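Local coordinates for protein NADH kinase POS5, mitochondrial (Saccharomyces cerevisiae, PDB 3AFO) that phosphorylates NADH and NAD(+) with ATP, preferring NADH twofold, and acts as an anti-oxidant factor and key source of the cellular reductant NADPH, at residues Ser192-His197 with Pro307-Asp312; Phe203-Asn208 with Thr241-Ser246; Ile217-Glu222 with Ile259-Ile264; Asp230-Ala235 with Ile282-Gly287. All coordinates share one frame; numbering follows the deposited sequence.

In the fold
The four contacts join strands and a short helix of the beta-sandwich part of this NAD kinase. Interactions 3 and 4, with centres about 7 Å apart, share its interior: both run between the sheet holding strands 213-219 and 282-286 and the sheet holding 231-235 and 258-266. Interaction 2, centred about 11 Å from interaction 4, adds the NADH pocket beside strand 201-205, an inner strand of the second sheet. Arg206 NE forms a salt bridge of 2.8 Å with Asp230 OD1, and Ser244 OG lies 2.6 Å from Thr262 OG1, probably hydrogen-bonded. Interaction 1, about 18 Å from interaction 3 between centres, joins the two sheets at the surface; Leu311 CD1 touches Leu204 CD2 at 3.8 Å.

Interaction 1: residues Ser192-His197 with Pro307-Asp312; sequences SSIVTH and PQQDLD
Thr196 and Gln308 face each other from different sheets of the beta sandwich, each held by backbone hydrogen bonds within its own sheet, Thr196 to Cys183 of strand 174-186 and Gln308 to Leu301 of strand 299-303. Their CA atoms stand 9.2 Å apart, a gap that side chains must fill. Gln309 is bonded to Leu301 as well. With psi of -53° at Gln308, this fits a classic beta bulge, and it explains why two successive residues of one strand both direct their side chains at residues 192-197. Gln308 reaches Thr196 with a chain bent at its second torsion (chi2 -56°), bringing CD to 4.3 Å from Thr196 CG2. Gln309 instead stretches out beyond CG (chi2 -167°) and brings its amide end near Ile194, with CD 4.6 Å from Ile194 CD1. In each pair the side chains come from opposite directions, a methyl group against a flat amide. Behind them, Thr196 also rests on Val303 and Gln309 on Leu185, while Pro307 packs on Pro210 of the second subunit. Glutamine suits this place at the rim of the sandwich, because its methylenes can span the gap while its amide remains compatible with water. Methyl groups offer an amide only van der Waals contact, which suggests that bonding within each sheet probably does more than this small patch of 110 Å² to place the two strands.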
# COMPACT_ATOMS: atom_id res chain seq x y z
N SER A 192 -31.90 -12.75 -19.37
CA SER A 192 -31.50 -14.07 -18.91
C SER A 192 -30.16 -13.96 -18.17
O SER A 192 -29.52 -12.91 -18.19
CB SER A 192 -31.43 -15.04 -20.09
OG SER A 192 -31.15 -16.35 -19.65
N SER A 193 -29.77 -15.02 -17.48
CA SER A 193 -28.50 -14.99 -16.75
C SER A 193 -27.69 -16.26 -16.94
O SER A 193 -28.24 -17.37 -17.00
CB SER A 193 -28.73 -14.72 -15.26
OG SER A 193 -29.50 -15.74 -14.66
N ILE A 194 -26.38 -16.08 -17.06
CA ILE A 194 -25.43 -17.16 -17.11
C ILE A 194 -24.78 -17.24 -15.71
O ILE A 194 -24.11 -16.29 -15.28
CB ILE A 194 -24.37 -16.91 -18.20
CG1 ILE A 194 -25.05 -16.67 -19.56
CG2 ILE A 194 -23.38 -18.07 -18.24
CD1 ILE A 194 -24.15 -16.03 -20.65
N VAL A 195 -25.02 -18.35 -15.02
CA VAL A 195 -24.54 -18.54 -13.65
C VAL A 195 -23.25 -19.36 -13.58
O VAL A 195 -23.14 -20.44 -14.16
CB VAL A 195 -25.62 -19.17 -12.74
CG1 VAL A 195 -25.20 -19.13 -11.27
CG2 VAL A 195 -26.97 -18.46 -12.94
N THR A 196 -22.26 -18.84 -12.86
CA THR A 196 -21.03 -19.57 -12.60
C THR A 196 -20.72 -19.54 -11.10
O THR A 196 -21.22 -18.68 -10.36
CB THR A 196 -19.84 -19.00 -13.41
OG1 THR A 196 -19.81 -17.57 -13.29
CG2 THR A 196 -19.95 -19.37 -14.88
N HIS A 197 -19.89 -20.48 -10.65
CA HIS A 197 -19.56 -20.61 -9.24
C HIS A 197 -18.06 -20.48 -9.02
O HIS A 197 -17.26 -21.01 -9.80
CB HIS A 197 -20.09 -21.94 -8.71
CG HIS A 197 -21.57 -22.07 -8.83
ND1 HIS A 197 -22.20 -22.35 -10.03
CD2 HIS A 197 -22.56 -21.94 -7.91
CE1 HIS A 197 -23.51 -22.39 -9.83
NE2 HIS A 197 -23.75 -22.15 -8.56
N PRO A 307 -11.19 -17.82 -18.25
CA PRO A 307 -11.87 -16.80 -19.06
C PRO A 307 -13.24 -17.30 -19.45
O PRO A 307 -13.37 -18.44 -19.91
CB PRO A 307 -10.97 -16.67 -20.29
CG PRO A 307 -9.61 -17.12 -19.80
CD PRO A 307 -9.92 -18.24 -18.87
N GLN A 308 -14.26 -16.48 -19.24
CA GLN A 308 -15.63 -16.87 -19.55
C GLN A 308 -16.01 -16.29 -20.89
O GLN A 308 -16.42 -17.01 -21.80
CB GLN A 308 -16.61 -16.37 -18.48
CG GLN A 308 -16.33 -16.93 -17.09
CD GLN A 308 -16.34 -18.45 -17.06
OE1 GLN A 308 -15.31 -19.08 -16.82
NE2 GLN A 308 -17.48 -19.04 -17.33
N GLN A 309 -15.81 -14.99 -21.00
CA GLN A 309 -16.39 -14.17 -22.05
C GLN A 309 -15.76 -12.80 -22.05
O GLN A 309 -15.36 -12.27 -21.01
CB GLN A 309 -17.85 -13.94 -21.74
CG GLN A 309 -18.81 -14.82 -22.48
CD GLN A 309 -20.21 -14.30 -22.36
OE1 GLN A 309 -21.11 -15.01 -21.93
NE2 GLN A 309 -20.40 -13.03 -22.71
N ASP A 310 -15.70 -12.21 -23.23
CA ASP A 310 -15.49 -10.79 -23.33
C ASP A 310 -16.85 -10.15 -23.16
O ASP A 310 -17.86 -10.68 -23.63
CB ASP A 310 -14.82 -10.46 -24.65
CG ASP A 310 -13.47 -11.11 -24.77
OD1 ASP A 310 -13.03 -11.71 -23.76
OD2 ASP A 310 -12.84 -11.05 -25.84
N LEU A 311 -16.87 -9.06 -22.41
CA LEU A 311 -18.10 -8.34 -22.12
C LEU A 311 -18.10 -7.01 -22.83
O LEU A 311 -17.04 -6.45 -23.14
CB LEU A 311 -18.30 -8.15 -20.61
CG LEU A 311 -18.37 -9.36 -19.67
CD1 LEU A 311 -18.81 -8.92 -18.27
CD2 LEU A 311 -19.28 -10.46 -20.22
N ASP A 312 -19.31 -6.51 -23.07
CA ASP A 312 -19.54 -5.25 -23.76
C ASP A 312 -20.11 -4.22 -22.79
O ASP A 312 -20.66 -4.57 -21.75
CB ASP A 312 -20.53 -5.45 -24.92
CG ASP A 312 -20.19 -6.67 -25.78
OD1 ASP A 312 -19.00 -6.85 -26.12
OD2 ASP A 312 -21.10 -7.46 -26.09

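Interaction 2: residues Phe203-Asn208 with Thr241-Ser246; sequences FLHRGN and TAYSLS. With NAI (1,4-dihydronicotinamide adenine dinucleotide), chain C.
The Tyr243 ring carries the dihydronicotinamide of NADH over one face, with C4N above its centre, and turns its CD1-CE1 edge to the face of Phe203. This is a T-shaped pair, with planes at 88° and centroids 4.8 Å apart; Tyr243 CD1 sits over the middle of the Phe203 ring. The His205 ring accepts Gly207 N at its ND1 edge, 2.9 Å away and in the ring plane, which helps to fix the imidazole's rotation and leaves CD2 only 3.2 Å from Tyr243 OH. That hydroxyl is hydrogen-bonded to Asp230 and Arg206 of the second subunit. Around the ligand, Tyr243 N donates to O2D (3.1 Å), Ser246 OG accepts the carboxamide N7N (2.6 Å), and Thr241 OG1 donates to adenine N1A (2.7 Å). Tyrosine suits the site because its flat ring can stack while its hydroxyl reaches the second subunit. With an alanine here, the dihydronicotinamide would probably lose its stacking surface, and Asp230 of the second subunit its hydroxyl partner. Helix 243-246 follows strand 231-235, whose neighbour in the sheet, strand 201-205, supplies Phe203 and His205, while Ile264 of strand 258-266 packs against both Tyr243 and His205.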
# COMPACT_ATOMS: atom_id res chain seq x y z
N PHE A 203 -13.42 -11.97 -11.50
CA PHE A 203 -12.78 -10.70 -11.85
C PHE A 203 -13.01 -10.20 -13.26
O PHE A 203 -13.29 -10.98 -14.17
CB PHE A 203 -11.27 -10.65 -11.47
CG PHE A 203 -10.41 -11.69 -12.15
CD1 PHE A 203 -9.80 -11.42 -13.37
CD2 PHE A 203 -10.16 -12.90 -11.54
CE1 PHE A 203 -8.97 -12.37 -13.98
CE2 PHE A 203 -9.32 -13.85 -12.14
CZ PHE A 203 -8.74 -13.59 -13.36
N LEU A 204 -12.96 -8.88 -13.39
CA LEU A 204 -13.09 -8.17 -14.64
C LEU A 204 -11.74 -7.53 -14.92
O LEU A 204 -11.08 -7.03 -14.01
CB LEU A 204 -14.18 -7.10 -14.52
CG LEU A 204 -15.60 -7.64 -14.31
CD1 LEU A 204 -16.54 -6.53 -13.88
CD2 LEU A 204 -16.11 -8.30 -15.61
N HIS A 205 -11.31 -7.57 -16.18
CA HIS A 205 -9.99 -7.06 -16.54
C HIS A 205 -9.99 -6.56 -17.98
O HIS A 205 -10.66 -7.15 -18.83
CB HIS A 205 -8.92 -8.13 -16.34
CG HIS A 205 -7.54 -7.57 -16.19
ND1 HIS A 205 -6.82 -7.09 -17.26
CD2 HIS A 205 -6.77 -7.38 -15.10
CE1 HIS A 205 -5.65 -6.64 -16.83
NE2 HIS A 205 -5.59 -6.81 -15.53
N ARG A 206 -9.25 -5.49 -18.25
CA ARG A 206 -9.12 -4.93 -19.59
C ARG A 206 -8.50 -5.93 -20.57
O ARG A 206 -8.74 -5.85 -21.77
CB ARG A 206 -8.32 -3.62 -19.57
CG ARG A 206 -6.86 -3.77 -19.13
CD ARG A 206 -6.09 -2.45 -19.23
NE ARG A 206 -4.69 -2.61 -18.83
CZ ARG A 206 -3.72 -3.05 -19.63
NH1 ARG A 206 -3.97 -3.36 -20.90
NH2 ARG A 206 -2.48 -3.17 -19.16
N GLY A 207 -7.70 -6.86 -20.04
CA GLY A 207 -7.11 -7.95 -20.82
C GLY A 207 -6.32 -7.48 -22.02
O GLY A 207 -5.34 -6.75 -21.87
N ASN A 208 -6.76 -7.88 -23.21
CA ASN A 208 -6.11 -7.51 -24.47
C ASN A 208 -6.22 -6.04 -24.85
O ASN A 208 -5.40 -5.52 -25.60
CB ASN A 208 -6.70 -8.34 -25.61
CG ASN A 208 -5.71 -8.56 -26.73
OD1 ASN A 208 -4.57 -8.94 -26.49
ND2 ASN A 208 -6.15 -8.31 -27.96
N THR A 241 -5.78 -14.86 -0.77
CA THR A 241 -4.36 -15.12 -0.99
C THR A 241 -4.02 -15.29 -2.48
O THR A 241 -2.86 -15.56 -2.83
CB THR A 241 -3.88 -16.33 -0.16
OG1 THR A 241 -4.75 -17.45 -0.38
CG2 THR A 241 -3.89 -15.98 1.32
N ALA A 242 -5.00 -15.09 -3.35
CA ALA A 242 -4.80 -15.28 -4.80
C ALA A 242 -4.66 -13.91 -5.50
O ALA A 242 -3.88 -13.06 -5.03
CB ALA A 242 -5.93 -16.13 -5.38
N TYR A 243 -5.38 -13.66 -6.60
CA TYR A 243 -5.26 -12.38 -7.33
C TYR A 243 -5.39 -11.15 -6.41
O TYR A 243 -4.65 -10.17 -6.53
CB TYR A 243 -6.31 -12.29 -8.45
CG TYR A 243 -5.96 -11.40 -9.65
CD1 TYR A 243 -6.72 -11.49 -10.83
CD2 TYR A 243 -4.89 -10.50 -9.62
CE1 TYR A 243 -6.44 -10.71 -11.93
CE2 TYR A 243 -4.59 -9.70 -10.74
CZ TYR A 243 -5.38 -9.82 -11.89
OH TYR A 243 -5.11 -9.07 -13.01
N SER A 244 -6.35 -11.20 -5.48
CA SER A 244 -6.60 -10.09 -4.57
C SER A 244 -5.33 -9.71 -3.78
O SER A 244 -5.05 -8.52 -3.58
CB SER A 244 -7.75 -10.43 -3.63
OG SER A 244 -7.99 -9.37 -2.72
N LEU A 245 -4.57 -10.72 -3.35
CA LEU A 245 -3.29 -10.50 -2.64
C LEU A 245 -2.29 -9.74 -3.51
O LEU A 245 -1.69 -8.76 -3.07
CB LEU A 245 -2.66 -11.82 -2.19
CG LEU A 245 -1.57 -11.72 -1.11
CD1 LEU A 245 -2.19 -11.30 0.22
CD2 LEU A 245 -0.81 -13.02 -0.96
N SER A 246 -2.14 -10.19 -4.75
CA SER A 246 -1.25 -9.54 -5.70
C SER A 246 -1.63 -8.08 -5.93
O SER A 246 -0.76 -7.25 -6.17
CB SER A 246 -1.31 -10.28 -7.04
OG SER A 246 -0.97 -11.64 -6.84
PA NAI C . -2.50 -19.83 -12.49
O1A NAI C . -1.50 -20.94 -12.37
O2A NAI C . -2.31 -18.88 -13.79
O5B NAI C . -2.41 -18.83 -11.29
C5B NAI C . -2.33 -19.36 -10.06
C4B NAI C . -1.17 -18.77 -9.35
O4B NAI C . -1.87 -18.25 -8.18
C3B NAI C . -0.45 -20.04 -8.93
O3B NAI C . 0.86 -19.71 -8.45
C2B NAI C . -1.35 -20.54 -7.80
O2B NAI C . -0.64 -21.34 -6.87
C1B NAI C . -1.73 -19.23 -7.11
N9A NAI C . -3.05 -19.35 -6.42
C8A NAI C . -4.23 -19.68 -6.96
N7A NAI C . -5.16 -19.68 -5.99
C5A NAI C . -4.58 -19.33 -4.85
C6A NAI C . -5.02 -19.15 -3.53
N6A NAI C . -6.31 -19.33 -3.17
N1A NAI C . -4.11 -18.79 -2.61
C2A NAI C . -2.83 -18.60 -2.90
N3A NAI C . -2.39 -18.76 -4.14
C4A NAI C . -3.23 -19.13 -5.12
O3 NAI C . -4.06 -20.36 -12.61
PN NAI C . -4.73 -21.37 -11.55
O1N NAI C . -3.66 -22.09 -10.78
O2N NAI C . -5.78 -22.06 -12.33
O5D NAI C . -5.48 -20.42 -10.45
C5D NAI C . -6.43 -19.45 -10.86
C4D NAI C . -6.24 -18.18 -10.04
O4D NAI C . -5.13 -17.47 -10.64
C3D NAI C . -7.38 -17.20 -10.19
O3D NAI C . -8.47 -17.53 -9.31
C2D NAI C . -6.70 -15.88 -9.76
O2D NAI C . -6.95 -15.62 -8.38
C1D NAI C . -5.19 -16.20 -9.96
N1N NAI C . -4.60 -15.15 -10.81
C2N NAI C . -3.64 -14.33 -10.23
C3N NAI C . -3.06 -13.30 -10.95
C7N NAI C . -1.97 -12.44 -10.25
O7N NAI C . -1.38 -11.53 -10.83
N7N NAI C . -1.72 -12.77 -9.00
C4N NAI C . -3.45 -13.08 -12.27
C5N NAI C . -4.44 -13.90 -12.87
C6N NAI C . -5.03 -14.93 -12.15

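Interaction 3: residues Ile217-Glu222 with Ile259-Ile264; sequences IFIDGE and ILMTPI
Ile217 and Ile219, on the first strand of a beta hairpin, face Met261 across the interior of the beta sandwich, with their own strand in one sheet and strand 258-266 in the other. The hairpin closes through backbone hydrogen bonds: Ile219 N to Glu222 O at 2.8 Å and Glu222 N to Ile219 O at 2.9 Å frame a type I' turn. Asp220 and Gly221 occupy its corners, both with positive phi, which glycine adopts easily. Asp220 OD2 and Glu222 OE2 form salt bridges with Lys31 and Arg366 of the third subunit, and Asp220 OD1 accepts His281 N. Phe218, alternating with the two isoleucines, points away from Met261 and pairs with Arg283 in a cation-pi contact. The apolar packing is the work of Met261. Its chain runs straight out from the strand, CG anti to the backbone N (chi1 179°), and bends only at the last torsion (chi3 -71°). A long, unbranched, flexible side chain suits a gap of 10.2 Å between the CA atoms of Ile217 and Met261. The two side chains slide past each other in opposite directions, Leu224 and Ile282 packing around Met261. Its CE methyl lies 3.6 Å from Ile217 CG2 and 4.3 Å from Ile219 CD1.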
# COMPACT_ATOMS: atom_id res chain seq x y z
N ILE A 217 -20.13 0.22 -9.73
CA ILE A 217 -20.29 -0.78 -8.69
C ILE A 217 -21.43 -0.39 -7.75
O ILE A 217 -21.48 0.74 -7.26
CB ILE A 217 -18.97 -0.95 -7.87
CG1 ILE A 217 -17.83 -1.39 -8.79
CG2 ILE A 217 -19.18 -1.94 -6.73
CD1 ILE A 217 -16.44 -1.25 -8.19
N PHE A 218 -22.34 -1.34 -7.53
CA PHE A 218 -23.49 -1.12 -6.66
C PHE A 218 -23.48 -2.18 -5.58
O PHE A 218 -23.30 -3.37 -5.87
CB PHE A 218 -24.81 -1.17 -7.45
CG PHE A 218 -24.89 -0.18 -8.60
CD1 PHE A 218 -25.64 0.99 -8.48
CD2 PHE A 218 -24.24 -0.43 -9.80
CE1 PHE A 218 -25.73 1.91 -9.53
CE2 PHE A 218 -24.31 0.48 -10.88
CZ PHE A 218 -25.06 1.66 -10.74
N ILE A 219 -23.69 -1.76 -4.34
CA ILE A 219 -23.80 -2.68 -3.22
C ILE A 219 -25.20 -2.54 -2.62
O ILE A 219 -25.64 -1.43 -2.33
CB ILE A 219 -22.71 -2.43 -2.14
CG1 ILE A 219 -21.31 -2.69 -2.74
CG2 ILE A 219 -22.93 -3.34 -0.93
CD1 ILE A 219 -20.15 -2.10 -1.93
N ASP A 220 -25.90 -3.66 -2.50
CA ASP A 220 -27.26 -3.67 -1.93
C ASP A 220 -28.17 -2.64 -2.61
O ASP A 220 -28.97 -1.96 -1.97
CB ASP A 220 -27.18 -3.46 -0.40
CG ASP A 220 -26.30 -4.49 0.28
OD1 ASP A 220 -26.27 -5.64 -0.19
OD2 ASP A 220 -25.63 -4.16 1.29
N GLY A 221 -28.01 -2.51 -3.93
CA GLY A 221 -28.81 -1.58 -4.72
C GLY A 221 -28.39 -0.12 -4.70
O GLY A 221 -28.96 0.68 -5.41
N GLU A 222 -27.39 0.21 -3.88
CA GLU A 222 -26.90 1.57 -3.76
C GLU A 222 -25.61 1.72 -4.56
O GLU A 222 -24.77 0.83 -4.56
CB GLU A 222 -26.64 1.94 -2.29
CG GLU A 222 -25.82 3.21 -2.12
CD GLU A 222 -26.16 3.99 -0.87
OE1 GLU A 222 -25.75 3.58 0.23
OE2 GLU A 222 -26.85 5.03 -0.99
N ILE A 259 -16.94 -11.03 1.71
CA ILE A 259 -16.59 -10.97 0.31
C ILE A 259 -15.57 -9.85 0.18
O ILE A 259 -15.81 -8.75 0.68
CB ILE A 259 -17.81 -10.63 -0.59
CG1 ILE A 259 -18.93 -11.66 -0.39
CG2 ILE A 259 -17.37 -10.51 -2.08
CD1 ILE A 259 -20.26 -11.31 -1.10
N LEU A 260 -14.45 -10.13 -0.48
CA LEU A 260 -13.45 -9.09 -0.74
C LEU A 260 -13.78 -8.37 -2.03
O LEU A 260 -14.13 -9.01 -3.02
CB LEU A 260 -12.04 -9.68 -0.85
CG LEU A 260 -11.35 -10.13 0.45
CD1 LEU A 260 -11.85 -11.50 0.94
CD2 LEU A 260 -9.84 -10.17 0.27
N MET A 261 -13.66 -7.05 -2.01
CA MET A 261 -13.69 -6.25 -3.23
C MET A 261 -12.36 -5.53 -3.36
O MET A 261 -12.06 -4.62 -2.59
CB MET A 261 -14.84 -5.24 -3.21
CG MET A 261 -14.91 -4.36 -4.46
SD MET A 261 -16.33 -3.25 -4.39
CE MET A 261 -17.69 -4.41 -4.63
N THR A 262 -11.55 -5.94 -4.34
CA THR A 262 -10.18 -5.42 -4.45
C THR A 262 -9.93 -4.85 -5.84
O THR A 262 -10.10 -5.57 -6.82
CB THR A 262 -9.13 -6.54 -4.17
OG1 THR A 262 -9.40 -7.16 -2.91
CG2 THR A 262 -7.68 -6.00 -4.20
N PRO A 263 -9.54 -3.56 -5.92
CA PRO A 263 -9.32 -2.96 -7.24
C PRO A 263 -8.04 -3.50 -7.88
O PRO A 263 -7.10 -3.87 -7.18
CB PRO A 263 -9.18 -1.47 -6.94
CG PRO A 263 -8.58 -1.42 -5.55
CD PRO A 263 -9.21 -2.62 -4.83
N ILE A 264 -8.04 -3.58 -9.21
CA ILE A 264 -6.85 -3.99 -9.93
C ILE A 264 -6.30 -2.79 -10.70
O ILE A 264 -6.89 -2.37 -11.69
CB ILE A 264 -7.12 -5.18 -10.92
CG1 ILE A 264 -7.80 -6.33 -10.18
CG2 ILE A 264 -5.80 -5.65 -11.57
CD1 ILE A 264 -8.38 -7.42 -11.09

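Interaction 4: residues Asp230-Ala235 with Ile282-Gly287; sequences DGVALA and IRIKIG. With NAI (1,4-dihydronicotinamide adenine dinucleotide), chain F.
Val232 and Leu234 face Ile284 and Ile282 from strands 231-235 and 282-286, whose axes lie 10.7 Å apart and run nearly antiparallel, at 160°, one in each sheet of the sandwich. Side chains alone bridge this spacing. Ile284 holds the middle: its CD1 reaches Leu234 CD1 tip to tip at 3.9 Å and meets Val232 CG1 at the same distance. Val232 places CG1 between its backbone N and carbonyl carbon (chi1 68°), the branch that touches Ile284. Leu234 and Ile282 slide past each other, with Leu234 CD2 4.2 Å from Ile282 CD1. Beta-branched residues suit extended strands, and leucine's forked end can serve two isoleucines at once. Where the strand begins, Asp230 and Gly231 both face Ile264 in a classic beta bulge, and chemistry turns polar. Asp230 OD1 forms a salt bridge with Arg206 NE, and OD2 a hydrogen bond with Tyr243 OH of the second subunit, beside the NADH held there. Replacing Asp230 by alanine is likely to leave the Arg206 guanidinium without this carboxylate and Tyr243 of the second subunit without one of its partners. Between the sheets only methyl groups meet, so the attraction there is probably mainly hydrophobic, while Asp230 brings polar partners to the strand's start.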
# COMPACT_ATOMS: atom_id res chain seq x y z
N ASP A 230 -7.43 -1.23 -14.53
CA ASP A 230 -7.26 -2.53 -15.19
C ASP A 230 -8.50 -3.41 -14.99
O ASP A 230 -8.90 -4.16 -15.89
CB ASP A 230 -6.01 -3.27 -14.68
CG ASP A 230 -4.73 -2.75 -15.29
OD1 ASP A 230 -4.80 -1.86 -16.17
OD2 ASP A 230 -3.66 -3.22 -14.89
N GLY A 231 -9.08 -3.34 -13.78
CA GLY A 231 -10.26 -4.13 -13.46
C GLY A 231 -10.56 -4.18 -11.97
O GLY A 231 -10.15 -3.30 -11.22
N VAL A 232 -11.26 -5.22 -11.55
CA VAL A 232 -11.64 -5.38 -10.15
C VAL A 232 -11.82 -6.87 -9.88
O VAL A 232 -12.22 -7.62 -10.79
CB VAL A 232 -12.95 -4.60 -9.84
CG1 VAL A 232 -14.14 -5.23 -10.56
CG2 VAL A 232 -13.21 -4.51 -8.32
N ALA A 233 -11.55 -7.29 -8.65
CA ALA A 233 -11.69 -8.68 -8.25
C ALA A 233 -12.65 -8.76 -7.07
O ALA A 233 -12.56 -7.95 -6.14
CB ALA A 233 -10.33 -9.27 -7.86
N LEU A 234 -13.56 -9.73 -7.13
CA LEU A 234 -14.41 -10.11 -6.01
C LEU A 234 -13.95 -11.49 -5.56
O LEU A 234 -13.94 -12.43 -6.37
CB LEU A 234 -15.88 -10.16 -6.44
CG LEU A 234 -16.35 -8.83 -7.04
CD1 LEU A 234 -17.65 -8.93 -7.77
CD2 LEU A 234 -16.41 -7.73 -5.98
N ALA A 235 -13.56 -11.63 -4.29
CA ALA A 235 -12.90 -12.85 -3.84
C ALA A 235 -13.53 -13.40 -2.58
O ALA A 235 -14.06 -12.65 -1.75
CB ALA A 235 -11.40 -12.62 -3.62
N ILE A 282 -23.96 -7.63 -4.83
CA ILE A 282 -23.03 -6.81 -5.59
C ILE A 282 -23.42 -6.84 -7.04
O ILE A 282 -23.63 -7.92 -7.61
CB ILE A 282 -21.56 -7.30 -5.44
CG1 ILE A 282 -21.16 -7.33 -3.95
CG2 ILE A 282 -20.61 -6.39 -6.25
CD1 ILE A 282 -19.84 -8.05 -3.64
N ARG A 283 -23.56 -5.66 -7.63
CA ARG A 283 -23.80 -5.54 -9.06
C ARG A 283 -22.73 -4.64 -9.66
O ARG A 283 -22.46 -3.55 -9.14
CB ARG A 283 -25.21 -4.97 -9.33
CG ARG A 283 -25.51 -4.72 -10.82
CD ARG A 283 -26.96 -4.31 -11.03
NE ARG A 283 -27.28 -3.00 -10.47
CZ ARG A 283 -27.36 -1.88 -11.18
NH1 ARG A 283 -27.15 -1.91 -12.50
NH2 ARG A 283 -27.66 -0.74 -10.59
N ILE A 284 -22.12 -5.12 -10.75
CA ILE A 284 -21.14 -4.34 -11.51
C ILE A 284 -21.55 -4.23 -12.99
O ILE A 284 -21.70 -5.23 -13.68
CB ILE A 284 -19.70 -4.91 -11.36
CG1 ILE A 284 -19.29 -4.97 -9.88
CG2 ILE A 284 -18.70 -4.08 -12.20
CD1 ILE A 284 -17.89 -5.55 -9.62
N LYS A 285 -21.78 -2.99 -13.43
CA LYS A 285 -22.15 -2.71 -14.81
C LYS A 285 -20.96 -2.14 -15.58
O LYS A 285 -20.25 -1.25 -15.08
CB LYS A 285 -23.32 -1.73 -14.84
CG LYS A 285 -23.96 -1.54 -16.21
CD LYS A 285 -25.20 -0.65 -16.08
CE LYS A 285 -25.94 -0.50 -17.41
NZ LYS A 285 -27.06 0.49 -17.27
N ILE A 286 -20.73 -2.67 -16.78
CA ILE A 286 -19.66 -2.20 -17.65
C ILE A 286 -20.08 -0.87 -18.28
O ILE A 286 -21.05 -0.83 -19.06
CB ILE A 286 -19.34 -3.24 -18.78
CG1 ILE A 286 -19.19 -4.66 -18.20
CG2 ILE A 286 -18.14 -2.81 -19.60
CD1 ILE A 286 -18.11 -4.82 -17.09
N GLY A 287 -19.38 0.20 -17.92
CA GLY A 287 -19.67 1.53 -18.46
C GLY A 287 -18.63 1.97 -19.48
O GLY A 287 -17.84 1.16 -19.96
PA NAI F . -5.39 6.49 -22.06
O1A NAI F . -6.45 7.47 -22.43
O2A NAI F . -5.79 4.96 -22.31
O5B NAI F . -5.10 6.38 -20.55
C5B NAI F . -4.39 7.34 -19.94
C4B NAI F . -5.06 7.69 -18.66
O4B NAI F . -3.89 7.98 -17.89
C3B NAI F . -5.75 9.01 -18.95
O3B NAI F . -6.62 9.32 -17.85
C2B NAI F . -4.55 9.95 -19.00
O2B NAI F . -4.91 11.31 -18.75
C1B NAI F . -3.73 9.42 -17.84
N9A NAI F . -2.28 9.70 -17.97
C8A NAI F . -1.51 9.47 -19.04
N7A NAI F . -0.27 9.86 -18.78
C5A NAI F . -0.25 10.34 -17.53
C6A NAI F . 0.74 10.87 -16.72
N6A NAI F . 2.01 10.99 -17.14
N1A NAI F . 0.40 11.26 -15.48
C2A NAI F . -0.84 11.15 -15.02
N3A NAI F . -1.81 10.64 -15.77
C4A NAI F . -1.54 10.23 -17.02
O3 NAI F . -4.00 6.65 -22.95
PN NAI F . -3.05 7.94 -23.04
O1N NAI F . -3.79 9.14 -22.58
O2N NAI F . -2.45 7.88 -24.38
O5D NAI F . -1.90 7.61 -21.93
C5D NAI F . -1.12 6.40 -22.04
C4D NAI F . -0.82 5.86 -20.64
O4D NAI F . -1.96 5.12 -20.18
C3D NAI F . 0.27 4.79 -20.60
O3D NAI F . 1.56 5.42 -20.66
C2D NAI F . 0.03 4.17 -19.21
O2D NAI F . 0.84 4.81 -18.21
C1D NAI F . -1.47 4.48 -18.96
N1N NAI F . -2.13 3.20 -18.61
C2N NAI F . -2.62 3.06 -17.31
C3N NAI F . -3.23 1.89 -16.90
C7N NAI F . -3.76 1.81 -15.45
O7N NAI F . -4.31 0.81 -15.00
N7N NAI F . -3.53 2.91 -14.75
C4N NAI F . -3.34 0.81 -17.79
C5N NAI F . -2.84 0.93 -19.11
C6N NAI F . -2.23 2.12 -19.52